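Local coordinates for protein 336aa long hypothetical dTDP-glucose 4,6-dehydratase (Pyrococcus horikoshii, PDB 2HUN) that binds NAD(+) in a Rossmann fold and probably acts as a dTDP-glucose 4,6-dehydratase, a lyase that removes water from a nucleotide sugar, at residues E67-L72 with Y107-S112; Q186-L191 with E324-P329; L145-P150 with T154-D159; H223-E228 with P296-D301. All coordinates share one frame; numbering follows the deposited sequence.

Contact 1: residues E67-L72 with Y107-S112; sequences ELVKEL and YTLLES
V69 and K70 of helix 66-74 pack against L109 and S112 of helix 96-116 in a largely buried helix-helix contact beside the central sheet. The short segments approach to 9.2 Å between axes and cross at -47°, with no hydrogen bond between them. The approach is closest where K70 and S112 face each other, their CA atoms 4.9 Å apart. No bulky group stands between the backbones here: CB of S112 rests 3.9 Å from CA of K70, and the lysine chain leads away from the interface. V69 carries the apolar part. Its CG1 branch is anti to the backbone N (chi1 175°) and meets CD1 of L109 at 3.6 Å, the two side chains crossing nearly at right angles.

This packing belongs to the Rossmann fold. Helix 66-74 is the crossover from strand 56-60 to strand 78-81, and helix 96-116 links strand 78-81 to strand 121-127; L109 also packs on F122, V79 and H81 of those strands. The side chain of V69 lies about 5 Å from that of V63, a residue of the NAD(+) site, and about 7 Å from the bound dinucleotide.

The S112 hydroxyl turns back onto its own helix, where OG donates to O of L109 at 2.7 Å, tilted 27° from the carbonyl plane. With its proton directed there, OG meets the CG1 methyl of V69 in a van der Waals contact, 3.8 Å away. Elsewhere on helix 96-116, L110 packs on helix 150-168 and Y107 touches L99 of the second subunit.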
# COMPACT_ATOMS: atom_id res chain seq x y z
N GLU A 67 -18.99 13.73 2.41
CA GLU A 67 -20.19 14.34 3.00
C GLU A 67 -21.26 13.33 3.39
O GLU A 67 -21.89 13.46 4.44
CB GLU A 67 -20.78 15.38 2.04
CG GLU A 67 -19.88 16.59 1.84
CD GLU A 67 -19.51 17.25 3.16
OE1 GLU A 67 -20.43 17.57 3.94
OE2 GLU A 67 -18.30 17.45 3.42
N LEU A 68 -21.48 12.33 2.55
CA LEU A 68 -22.48 11.32 2.84
C LEU A 68 -21.96 10.34 3.89
O LEU A 68 -22.63 10.03 4.87
CB LEU A 68 -22.85 10.56 1.57
CG LEU A 68 -23.88 9.44 1.71
CD1 LEU A 68 -25.28 10.03 1.88
CD2 LEU A 68 -23.83 8.55 0.48
N VAL A 69 -20.74 9.85 3.68
CA VAL A 69 -20.14 8.87 4.58
C VAL A 69 -19.93 9.34 6.02
O VAL A 69 -20.19 8.59 6.96
CB VAL A 69 -18.79 8.37 4.01
CG1 VAL A 69 -18.11 7.44 5.00
CG2 VAL A 69 -19.03 7.64 2.70
N LYS A 70 -19.48 10.58 6.20
CA LYS A 70 -19.24 11.10 7.54
C LYS A 70 -20.50 11.03 8.40
O LYS A 70 -20.44 10.70 9.59
CB LYS A 70 -18.72 12.54 7.49
CG LYS A 70 -19.76 13.61 7.16
CD LYS A 70 -19.10 14.97 6.99
CE LYS A 70 -20.11 16.09 6.77
NZ LYS A 70 -20.89 16.39 8.00
N GLU A 71 -21.65 11.31 7.79
CA GLU A 71 -22.92 11.29 8.52
C GLU A 71 -23.24 9.88 9.02
O GLU A 71 -23.78 9.71 10.12
CB GLU A 71 -24.04 11.78 7.61
CG GLU A 71 -23.72 13.09 6.91
CD GLU A 71 -23.88 14.31 7.81
OE1 GLU A 71 -23.60 14.21 9.02
OE2 GLU A 71 -24.27 15.37 7.28
N LEU A 72 -22.90 8.88 8.23
CA LEU A 72 -23.16 7.50 8.62
C LEU A 72 -22.18 7.04 9.70
O LEU A 72 -22.58 6.40 10.68
CB LEU A 72 -23.08 6.58 7.40
CG LEU A 72 -24.00 6.92 6.22
CD1 LEU A 72 -23.82 5.88 5.11
CD2 LEU A 72 -25.46 6.98 6.68
N TYR A 107 -9.50 5.69 2.10
CA TYR A 107 -8.96 6.94 2.64
C TYR A 107 -10.10 7.78 3.21
O TYR A 107 -10.02 8.28 4.33
CB TYR A 107 -8.27 7.73 1.53
CG TYR A 107 -7.98 9.19 1.86
CD1 TYR A 107 -6.90 9.54 2.67
CD2 TYR A 107 -8.79 10.20 1.36
CE1 TYR A 107 -6.64 10.88 2.98
CE2 TYR A 107 -8.54 11.55 1.66
CZ TYR A 107 -7.46 11.88 2.47
OH TYR A 107 -7.19 13.20 2.76
N THR A 108 -11.16 7.94 2.42
CA THR A 108 -12.32 8.73 2.82
C THR A 108 -12.98 8.18 4.08
O THR A 108 -13.39 8.93 4.97
CB THR A 108 -13.38 8.77 1.69
OG1 THR A 108 -12.75 9.19 0.47
CG2 THR A 108 -14.49 9.76 2.05
N LEU A 109 -13.08 6.86 4.17
CA LEU A 109 -13.67 6.21 5.33
C LEU A 109 -12.79 6.48 6.54
O LEU A 109 -13.29 6.80 7.62
CB LEU A 109 -13.79 4.71 5.09
CG LEU A 109 -14.76 3.95 6.00
CD1 LEU A 109 -16.18 4.43 5.71
CD2 LEU A 109 -14.64 2.45 5.76
N LEU A 110 -11.47 6.36 6.37
CA LEU A 110 -10.53 6.60 7.46
C LEU A 110 -10.63 8.05 7.93
O LEU A 110 -10.62 8.32 9.13
CB LEU A 110 -9.09 6.28 7.01
CG LEU A 110 -8.76 4.78 6.86
CD1 LEU A 110 -7.41 4.58 6.18
CD2 LEU A 110 -8.78 4.14 8.24
N GLU A 111 -10.72 8.98 6.99
CA GLU A 111 -10.83 10.38 7.36
C GLU A 111 -12.11 10.65 8.13
O GLU A 111 -12.09 11.34 9.15
CB GLU A 111 -10.77 11.27 6.12
CG GLU A 111 -9.35 11.56 5.63
CD GLU A 111 -8.52 12.34 6.65
OE1 GLU A 111 -7.91 11.72 7.55
OE2 GLU A 111 -8.50 13.59 6.57
N SER A 112 -13.23 10.10 7.67
CA SER A 112 -14.50 10.31 8.35
C SER A 112 -14.41 9.73 9.76
O SER A 112 -14.94 10.31 10.71
CB SER A 112 -15.64 9.65 7.58
OG SER A 112 -15.58 8.23 7.67

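Contact 2: residues Q186-L191 with E324-P329; sequences QFPEKL and ERILHP
P188 and E189 form the corners of a type I turn running from F187 to K190, closed by K190 N to F187 O at 3.2 Å, and CA of E189 comes within 6.5 Å of CA of I326 in the irregular tail after helix 315-318. One methyl makes the contact. I326 holds CG1 anti to the carbonyl carbon and continues extended (chi2 167°), which carries CD1 out to the turn. There it sits 3.9 Å from CB of E189 and 4.4 Å from CB of P188, covering the corner of the turn. The E189 chain bends at chi2 (-80°) and passes I326 at an oblique angle, with OE1 4.1 Å from CD1.

The contact joins the loop that follows strand 172-182 to the C-terminal part of the chain. P188 also packs on L321, V322 and I197. R198 of helix 191-200 gives NH1 to O of both I326 and H328, while I326 N bonds to D323.

Because no hydrogen bond or salt bridge spans the two segments, their meeting is purely van der Waals in character; the polar tie between the tail and the region of the turn is made next door, by R198.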
# COMPACT_ATOMS: atom_id res chain seq x y z
N GLN A 186 -23.11 -15.97 -4.62
CA GLN A 186 -21.93 -15.71 -5.43
C GLN A 186 -22.39 -15.71 -6.90
O GLN A 186 -23.15 -16.59 -7.30
CB GLN A 186 -20.87 -16.80 -5.23
CG GLN A 186 -19.60 -16.57 -6.04
CD GLN A 186 -18.46 -17.51 -5.63
OE1 GLN A 186 -18.64 -18.72 -5.54
NE2 GLN A 186 -17.29 -16.93 -5.37
N PHE A 187 -21.94 -14.74 -7.69
CA PHE A 187 -22.35 -14.68 -9.10
C PHE A 187 -22.00 -15.96 -9.86
O PHE A 187 -20.93 -16.53 -9.67
CB PHE A 187 -21.75 -13.44 -9.77
CG PHE A 187 -22.62 -12.22 -9.65
CD1 PHE A 187 -23.23 -11.90 -8.44
CD2 PHE A 187 -22.82 -11.38 -10.74
CE1 PHE A 187 -24.05 -10.77 -8.33
CE2 PHE A 187 -23.63 -10.25 -10.64
CZ PHE A 187 -24.24 -9.94 -9.43
N PRO A 188 -22.91 -16.42 -10.73
CA PRO A 188 -22.86 -17.62 -11.58
C PRO A 188 -21.62 -17.96 -12.39
O PRO A 188 -21.37 -19.14 -12.64
CB PRO A 188 -24.10 -17.46 -12.47
CG PRO A 188 -24.23 -15.99 -12.59
CD PRO A 188 -24.03 -15.55 -11.16
N GLU A 189 -20.83 -16.97 -12.80
CA GLU A 189 -19.64 -17.31 -13.57
C GLU A 189 -18.43 -17.72 -12.73
O GLU A 189 -17.42 -18.14 -13.29
CB GLU A 189 -19.25 -16.17 -14.51
CG GLU A 189 -18.78 -14.90 -13.83
CD GLU A 189 -19.92 -14.06 -13.33
OE1 GLU A 189 -21.02 -14.11 -13.93
OE2 GLU A 189 -19.72 -13.33 -12.34
N LYS A 190 -18.53 -17.61 -11.41
CA LYS A 190 -17.42 -18.02 -10.55
C LYS A 190 -17.40 -19.55 -10.59
O LYS A 190 -18.44 -20.18 -10.68
CB LYS A 190 -17.62 -17.53 -9.11
CG LYS A 190 -17.51 -16.02 -8.92
CD LYS A 190 -16.10 -15.52 -9.20
CE LYS A 190 -15.96 -14.03 -8.93
NZ LYS A 190 -14.57 -13.54 -9.16
N LEU A 191 -16.20 -20.12 -10.53
CA LEU A 191 -16.02 -21.57 -10.59
C LEU A 191 -17.06 -22.51 -9.99
O LEU A 191 -17.67 -23.31 -10.70
CB LEU A 191 -14.67 -21.96 -9.98
CG LEU A 191 -14.36 -23.46 -10.02
CD1 LEU A 191 -14.12 -23.89 -11.46
CD2 LEU A 191 -13.13 -23.77 -9.16
N GLU A 324 -24.81 -16.70 -21.60
CA GLU A 324 -24.81 -17.67 -22.69
C GLU A 324 -23.46 -18.37 -22.77
O GLU A 324 -23.32 -19.52 -23.15
CB GLU A 324 -25.08 -16.93 -24.00
CG GLU A 324 -25.22 -17.87 -25.19
CD GLU A 324 -26.69 -17.99 -25.55
OE1 GLU A 324 -27.22 -17.08 -26.15
OE2 GLU A 324 -27.29 -19.01 -25.21
N ARG A 325 -22.43 -17.58 -22.46
CA ARG A 325 -21.11 -18.14 -22.22
C ARG A 325 -21.18 -19.25 -21.16
O ARG A 325 -20.45 -20.23 -21.18
CB ARG A 325 -20.27 -16.98 -21.67
CG ARG A 325 -18.76 -17.18 -21.77
CD ARG A 325 -18.03 -15.83 -21.85
NE ARG A 325 -18.94 -14.80 -22.37
CZ ARG A 325 -18.51 -13.52 -22.43
NH1 ARG A 325 -17.29 -13.21 -22.02
NH2 ARG A 325 -19.32 -12.58 -22.92
N ILE A 326 -22.08 -19.00 -20.19
CA ILE A 326 -22.19 -19.86 -19.01
C ILE A 326 -23.01 -21.12 -19.29
O ILE A 326 -22.76 -22.19 -18.75
CB ILE A 326 -22.80 -19.03 -17.88
CG1 ILE A 326 -21.81 -17.96 -17.42
CG2 ILE A 326 -23.14 -19.92 -16.68
CD1 ILE A 326 -22.46 -16.90 -16.53
N LEU A 327 -24.07 -20.96 -20.12
CA LEU A 327 -24.90 -22.12 -20.44
C LEU A 327 -24.52 -22.77 -21.78
O LEU A 327 -25.14 -23.72 -22.25
CB LEU A 327 -26.36 -21.66 -20.49
CG LEU A 327 -26.89 -21.19 -19.14
CD1 LEU A 327 -28.41 -21.36 -19.01
CD2 LEU A 327 -26.27 -21.94 -17.96
N HIS A 328 -23.50 -22.20 -22.41
CA HIS A 328 -23.05 -22.67 -23.72
C HIS A 328 -22.56 -24.13 -23.64
O HIS A 328 -21.86 -24.51 -22.70
CB HIS A 328 -21.91 -21.78 -24.22
CG HIS A 328 -21.70 -21.82 -25.70
ND1 HIS A 328 -21.23 -22.94 -26.35
CD2 HIS A 328 -21.89 -20.88 -26.66
CE1 HIS A 328 -21.14 -22.69 -27.65
NE2 HIS A 328 -21.54 -21.45 -27.86
N PRO A 329 -22.91 -24.96 -24.63
CA PRO A 329 -22.52 -26.38 -24.66
C PRO A 329 -21.00 -26.57 -24.72
O PRO A 329 -20.44 -27.47 -24.08
CB PRO A 329 -23.18 -26.91 -25.93
CG PRO A 329 -24.23 -25.90 -26.27
CD PRO A 329 -23.68 -24.59 -25.83

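Contact 3: residues L145-P150 with T154-D159; sequences LMPSSP and TKAASD. With NAD (nicotinamide-adenine-dinucleotide), chain C.
T154 and P150 are joined by hydrogen bonding within the first turn of helix 150-168. T154 N donates to O of P150 at 2.9 Å, with an N-H...O angle of 147°, a regular helical bond. OG1 of T154 lies 2.8 Å from the same oxygen and is hydrogen-bonded to Y151 O and N102 ND2. S149 occupies the N-cap, its OG bonded to S152 N.

The apolar contacts centre on A156. Its CB meets CD1 of L145 at 3.7 Å and CG of P147 at 4.4 Å, and M160 of the second subunit packs on both L145 and P147, so the loop is sandwiched between helix 150-168 and the neighbouring chain.

The third kind is ligand binding. K155 curls through bends at chi2 (-63°) and chi3 (-68°), bringing NZ within 2.9 Å of O3D of the NAD ribose, to which it donates, while CE lies 3.4 Å from O2D. NZ also bonds to V125 O. A methionine in its place, with no N-H on its side chain, would probably leave O3D and the V125 carbonyl without their common donor and the ribose less firmly held. On the backbone of K155, O accepts from D159 N and from S158 OG, the latter at 2.6 Å.

Y151, whose OH bonds to NAD, and K155 have the spacing of the YxxxK motif of short-chain dehydrogenases/reductases. Consecutive helical turns thereby present a hydroxyl and an amine to one cofactor.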
# COMPACT_ATOMS: atom_id res chain seq x y z
N LEU A 145 4.38 -7.46 0.98
CA LEU A 145 3.32 -7.65 0.01
C LEU A 145 3.99 -7.60 -1.36
O LEU A 145 5.09 -7.07 -1.51
CB LEU A 145 2.27 -6.53 0.12
CG LEU A 145 1.60 -6.37 1.50
CD1 LEU A 145 0.49 -5.35 1.41
CD2 LEU A 145 1.07 -7.69 1.97
N MET A 146 3.33 -8.18 -2.36
CA MET A 146 3.85 -8.18 -3.73
C MET A 146 2.66 -8.32 -4.69
O MET A 146 2.52 -9.33 -5.37
CB MET A 146 4.82 -9.35 -3.92
CG MET A 146 5.69 -9.22 -5.17
SD MET A 146 6.67 -7.69 -5.20
CE MET A 146 7.91 -8.05 -3.92
N PRO A 147 1.79 -7.30 -4.73
CA PRO A 147 0.62 -7.31 -5.61
C PRO A 147 1.02 -7.41 -7.08
O PRO A 147 1.97 -6.75 -7.51
CB PRO A 147 -0.07 -5.99 -5.29
CG PRO A 147 1.10 -5.08 -4.97
CD PRO A 147 1.95 -5.98 -4.09
N SER A 148 0.32 -8.24 -7.85
CA SER A 148 0.65 -8.41 -9.26
C SER A 148 -0.37 -7.79 -10.22
O SER A 148 -0.25 -7.95 -11.43
CB SER A 148 0.81 -9.90 -9.60
OG SER A 148 -0.42 -10.59 -9.49
N SER A 149 -1.36 -7.09 -9.69
CA SER A 149 -2.36 -6.44 -10.54
C SER A 149 -2.78 -5.12 -9.92
O SER A 149 -2.57 -4.90 -8.73
CB SER A 149 -3.60 -7.34 -10.72
OG SER A 149 -4.38 -7.40 -9.53
N PRO A 150 -3.38 -4.22 -10.71
CA PRO A 150 -3.81 -2.93 -10.15
C PRO A 150 -4.83 -3.18 -9.04
O PRO A 150 -4.92 -2.43 -8.07
CB PRO A 150 -4.41 -2.21 -11.35
CG PRO A 150 -3.57 -2.71 -12.48
CD PRO A 150 -3.50 -4.21 -12.18
N THR A 154 -4.02 -1.87 -5.37
CA THR A 154 -4.86 -0.85 -4.75
C THR A 154 -5.40 -1.37 -3.42
O THR A 154 -5.58 -0.60 -2.47
CB THR A 154 -6.02 -0.41 -5.67
OG1 THR A 154 -6.77 -1.56 -6.10
CG2 THR A 154 -5.46 0.30 -6.90
N LYS A 155 -5.66 -2.67 -3.33
CA LYS A 155 -6.13 -3.23 -2.07
C LYS A 155 -4.96 -3.11 -1.08
O LYS A 155 -5.15 -2.74 0.08
CB LYS A 155 -6.52 -4.70 -2.22
CG LYS A 155 -7.84 -4.93 -2.96
CD LYS A 155 -9.04 -4.33 -2.22
CE LYS A 155 -9.32 -5.08 -0.92
NZ LYS A 155 -10.45 -4.47 -0.15
N ALA A 156 -3.75 -3.42 -1.55
CA ALA A 156 -2.54 -3.35 -0.72
C ALA A 156 -2.30 -1.92 -0.26
O ALA A 156 -1.97 -1.69 0.90
CB ALA A 156 -1.32 -3.85 -1.51
N ALA A 157 -2.48 -0.97 -1.17
CA ALA A 157 -2.31 0.44 -0.85
C ALA A 157 -3.30 0.85 0.23
O ALA A 157 -2.96 1.62 1.13
CB ALA A 157 -2.50 1.30 -2.09
N SER A 158 -4.54 0.36 0.14
CA SER A 158 -5.55 0.71 1.13
C SER A 158 -5.16 0.14 2.50
O SER A 158 -5.36 0.79 3.52
CB SER A 158 -6.95 0.24 0.71
OG SER A 158 -7.09 -1.17 0.73
N ASP A 159 -4.61 -1.08 2.52
CA ASP A 159 -4.18 -1.67 3.79
C ASP A 159 -3.17 -0.74 4.48
O ASP A 159 -3.25 -0.49 5.68
CB ASP A 159 -3.50 -3.04 3.57
CG ASP A 159 -4.49 -4.13 3.20
OD1 ASP A 159 -5.68 -3.83 3.04
OD2 ASP A 159 -4.06 -5.31 3.09
PA NAD C . -18.58 -8.01 -4.84
O1A NAD C . -18.00 -7.54 -6.11
O2A NAD C . -19.59 -9.10 -4.85
O5B NAD C . -19.27 -6.74 -4.14
C5B NAD C . -18.58 -5.51 -3.87
C4B NAD C . -19.67 -4.58 -3.33
O4B NAD C . -19.11 -3.31 -2.97
C3B NAD C . -20.76 -4.31 -4.41
O3B NAD C . -22.07 -4.43 -3.83
C2B NAD C . -20.40 -2.90 -4.91
O2B NAD C . -21.47 -2.13 -5.47
C1B NAD C . -19.78 -2.26 -3.67
N9A NAD C . -18.81 -1.18 -3.96
C8A NAD C . -17.72 -1.23 -4.75
N7A NAD C . -17.12 -0.04 -4.74
C5A NAD C . -17.81 0.77 -3.94
C6A NAD C . -17.67 2.13 -3.53
N6A NAD C . -16.69 2.92 -3.94
N1A NAD C . -18.65 2.63 -2.64
C2A NAD C . -19.70 1.82 -2.19
N3A NAD C . -19.82 0.54 -2.58
C4A NAD C . -18.89 0.04 -3.43
O3 NAD C . -17.34 -8.62 -4.05
PN NAD C . -17.10 -9.36 -2.68
O1N NAD C . -16.50 -10.65 -3.13
O2N NAD C . -18.35 -9.50 -1.89
O5D NAD C . -15.91 -8.54 -1.96
C5D NAD C . -16.00 -7.96 -0.66
C4D NAD C . -14.57 -7.66 -0.14
O4D NAD C . -13.88 -8.88 0.18
C3D NAD C . -13.73 -6.89 -1.16
O3D NAD C . -13.01 -5.84 -0.45
C2D NAD C . -12.77 -7.97 -1.73
O2D NAD C . -11.54 -7.37 -2.14
C1D NAD C . -12.64 -8.92 -0.55
N1N NAD C . -12.33 -10.32 -0.90
C2N NAD C . -13.27 -11.16 -1.59
C3N NAD C . -12.90 -12.49 -1.88
C7N NAD C . -13.86 -13.45 -2.61
O7N NAD C . -13.57 -14.65 -2.68
N7N NAD C . -14.99 -12.98 -3.13
C4N NAD C . -11.63 -12.98 -1.49
C5N NAD C . -10.72 -12.14 -0.81
C6N NAD C . -11.06 -10.81 -0.51

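Contact 4: residues H223-E228 with P296-D301; sequences HVRAIE and PKYTFD
The guanidinium of R225 has CD of K297 over one face, 3.2 Å above the plane and offset toward the rim, while the phenol OH of Y298 approaches obliquely, 4.0 Å from NH2. The Y298 ring is covered by the same lysine: CG of K297 stands 4.0 Å above the centre of one face. K297 thus lays its methylene chain against two neighbouring flat groups. This surface contact joins helix 220-233, which follows strand 215-219 of the Rossmann-type sheet, to the lead-in of helix 300-313, whose start at T299 is a capping box: the T299 side chain caps a backbone N and T299 N bonds to E302 OE1.

R225 extends straight from CG to NE, and CD of K297 lies 3.4 Å from NE and 3.5 Å from CZ. E221, just before the helical segment, takes the polar ends of R225 and Y298: its OE2 makes a salt bridge with R225 NH2 and a hydrogen bond with Y298 OH. D222 accepts from the backbone N atoms of K297 and Y298. Putting a leucine here in place of R225 would probably leave E221 without its positive partner and K297 without the flat surface its chain lies on. Like charges come near each other, but the lysine's last torsion (chi4 61°) bends its tip, so that NZ of K297 ends 4.6 Å from NH2 of R225.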
# COMPACT_ATOMS: atom_id res chain seq x y z
N HIS A 223 -16.02 -17.21 6.72
CA HIS A 223 -15.31 -15.94 6.59
C HIS A 223 -16.09 -14.96 7.47
O HIS A 223 -15.50 -14.22 8.27
CB HIS A 223 -15.33 -15.47 5.13
CG HIS A 223 -14.66 -14.14 4.91
ND1 HIS A 223 -14.96 -13.32 3.84
CD2 HIS A 223 -13.70 -13.49 5.62
CE1 HIS A 223 -14.22 -12.22 3.90
NE2 HIS A 223 -13.45 -12.30 4.97
N VAL A 224 -17.41 -14.97 7.33
CA VAL A 224 -18.30 -14.10 8.10
C VAL A 224 -18.08 -14.26 9.60
O VAL A 224 -18.00 -13.27 10.32
CB VAL A 224 -19.78 -14.39 7.75
CG1 VAL A 224 -20.69 -13.85 8.83
CG2 VAL A 224 -20.14 -13.75 6.41
N ARG A 225 -17.97 -15.50 10.06
CA ARG A 225 -17.76 -15.77 11.47
C ARG A 225 -16.43 -15.19 11.93
O ARG A 225 -16.32 -14.66 13.04
CB ARG A 225 -17.81 -17.28 11.74
CG ARG A 225 -19.23 -17.86 11.69
CD ARG A 225 -19.25 -19.39 11.68
NE ARG A 225 -20.61 -19.93 11.57
CZ ARG A 225 -21.48 -19.98 12.58
NH1 ARG A 225 -21.15 -19.54 13.78
NH2 ARG A 225 -22.70 -20.47 12.37
N ALA A 226 -15.42 -15.29 11.07
CA ALA A 226 -14.10 -14.75 11.37
C ALA A 226 -14.18 -13.23 11.49
O ALA A 226 -13.63 -12.65 12.43
CB ALA A 226 -13.10 -15.14 10.27
N ILE A 227 -14.85 -12.57 10.54
CA ILE A 227 -14.98 -11.12 10.59
C ILE A 227 -15.66 -10.70 11.89
O ILE A 227 -15.22 -9.75 12.56
CB ILE A 227 -15.81 -10.59 9.39
CG1 ILE A 227 -15.04 -10.84 8.08
CG2 ILE A 227 -16.10 -9.09 9.57
CD1 ILE A 227 -15.75 -10.35 6.81
N GLU A 228 -16.72 -11.41 12.26
CA GLU A 228 -17.45 -11.11 13.49
C GLU A 228 -16.49 -11.18 14.67
O GLU A 228 -16.46 -10.28 15.52
CB GLU A 228 -18.58 -12.13 13.71
CG GLU A 228 -19.24 -12.04 15.09
CD GLU A 228 -20.37 -13.05 15.30
OE1 GLU A 228 -20.20 -14.23 14.94
OE2 GLU A 228 -21.42 -12.65 15.83
N PRO A 296 -12.50 -23.09 11.23
CA PRO A 296 -13.61 -23.21 10.27
C PRO A 296 -14.68 -24.09 10.90
O PRO A 296 -14.35 -25.07 11.59
CB PRO A 296 -12.95 -23.86 9.06
CG PRO A 296 -11.55 -23.34 9.12
CD PRO A 296 -11.22 -23.48 10.60
N LYS A 297 -15.94 -23.75 10.69
CA LYS A 297 -17.05 -24.52 11.25
C LYS A 297 -17.49 -25.63 10.29
O LYS A 297 -18.05 -26.65 10.71
CB LYS A 297 -18.24 -23.60 11.54
CG LYS A 297 -19.51 -24.31 11.98
CD LYS A 297 -20.66 -23.32 12.16
CE LYS A 297 -21.96 -24.03 12.54
NZ LYS A 297 -21.83 -24.75 13.84
N TYR A 298 -17.21 -25.44 9.01
CA TYR A 298 -17.60 -26.40 7.98
C TYR A 298 -16.39 -26.94 7.23
O TYR A 298 -15.41 -26.22 7.02
CB TYR A 298 -18.52 -25.72 6.97
CG TYR A 298 -19.70 -24.98 7.57
CD1 TYR A 298 -20.80 -25.67 8.08
CD2 TYR A 298 -19.71 -23.59 7.62
CE1 TYR A 298 -21.87 -24.99 8.64
CE2 TYR A 298 -20.78 -22.90 8.18
CZ TYR A 298 -21.86 -23.60 8.69
OH TYR A 298 -22.91 -22.92 9.25
N THR A 299 -16.46 -28.21 6.84
CA THR A 299 -15.38 -28.81 6.06
C THR A 299 -15.68 -28.39 4.62
O THR A 299 -16.74 -27.83 4.37
CB THR A 299 -15.39 -30.35 6.14
OG1 THR A 299 -16.65 -30.84 5.67
CG2 THR A 299 -15.17 -30.81 7.57
N PHE A 300 -14.77 -28.64 3.70
CA PHE A 300 -15.01 -28.26 2.31
C PHE A 300 -16.26 -28.99 1.80
O PHE A 300 -17.10 -28.40 1.11
CB PHE A 300 -13.81 -28.62 1.44
CG PHE A 300 -13.94 -28.16 0.02
CD1 PHE A 300 -14.02 -26.80 -0.29
CD2 PHE A 300 -13.99 -29.08 -1.02
CE1 PHE A 300 -14.16 -26.37 -1.61
CE2 PHE A 300 -14.13 -28.66 -2.34
CZ PHE A 300 -14.21 -27.30 -2.63
N ASP A 301 -16.38 -30.27 2.15
CA ASP A 301 -17.52 -31.08 1.74
C ASP A 301 -18.85 -30.53 2.25
O ASP A 301 -19.84 -30.48 1.51
CB ASP A 301 -17.36 -32.52 2.25
CG ASP A 301 -16.61 -33.40 1.27
OD1 ASP A 301 -15.51 -33.00 0.82
OD2 ASP A 301 -17.11 -34.50 0.96

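Overall arrangement
From the N terminus, contact 1 closes first, pairing helix 66-74 with helix 96-116, which lie before and after strand 78-81 of the nucleotide-binding sheet. Contact 3 follows as a separate short closure, folding residues 145-150 onto the helix that begins at P150; its nearest atoms are about 5 Å from contact 1, and both also touch the second subunit. Contact 2 then spans a long excursion, bringing the tail at 324-329 back to the loop at 186-191. Contact 4 opens and closes within that excursion, tying helix 220-233 to the lead-in of helix 300-313. No two contacts cross. Contacts 1 and 2, with centres about 36 Å apart, lie on opposite sides of the chain's centre.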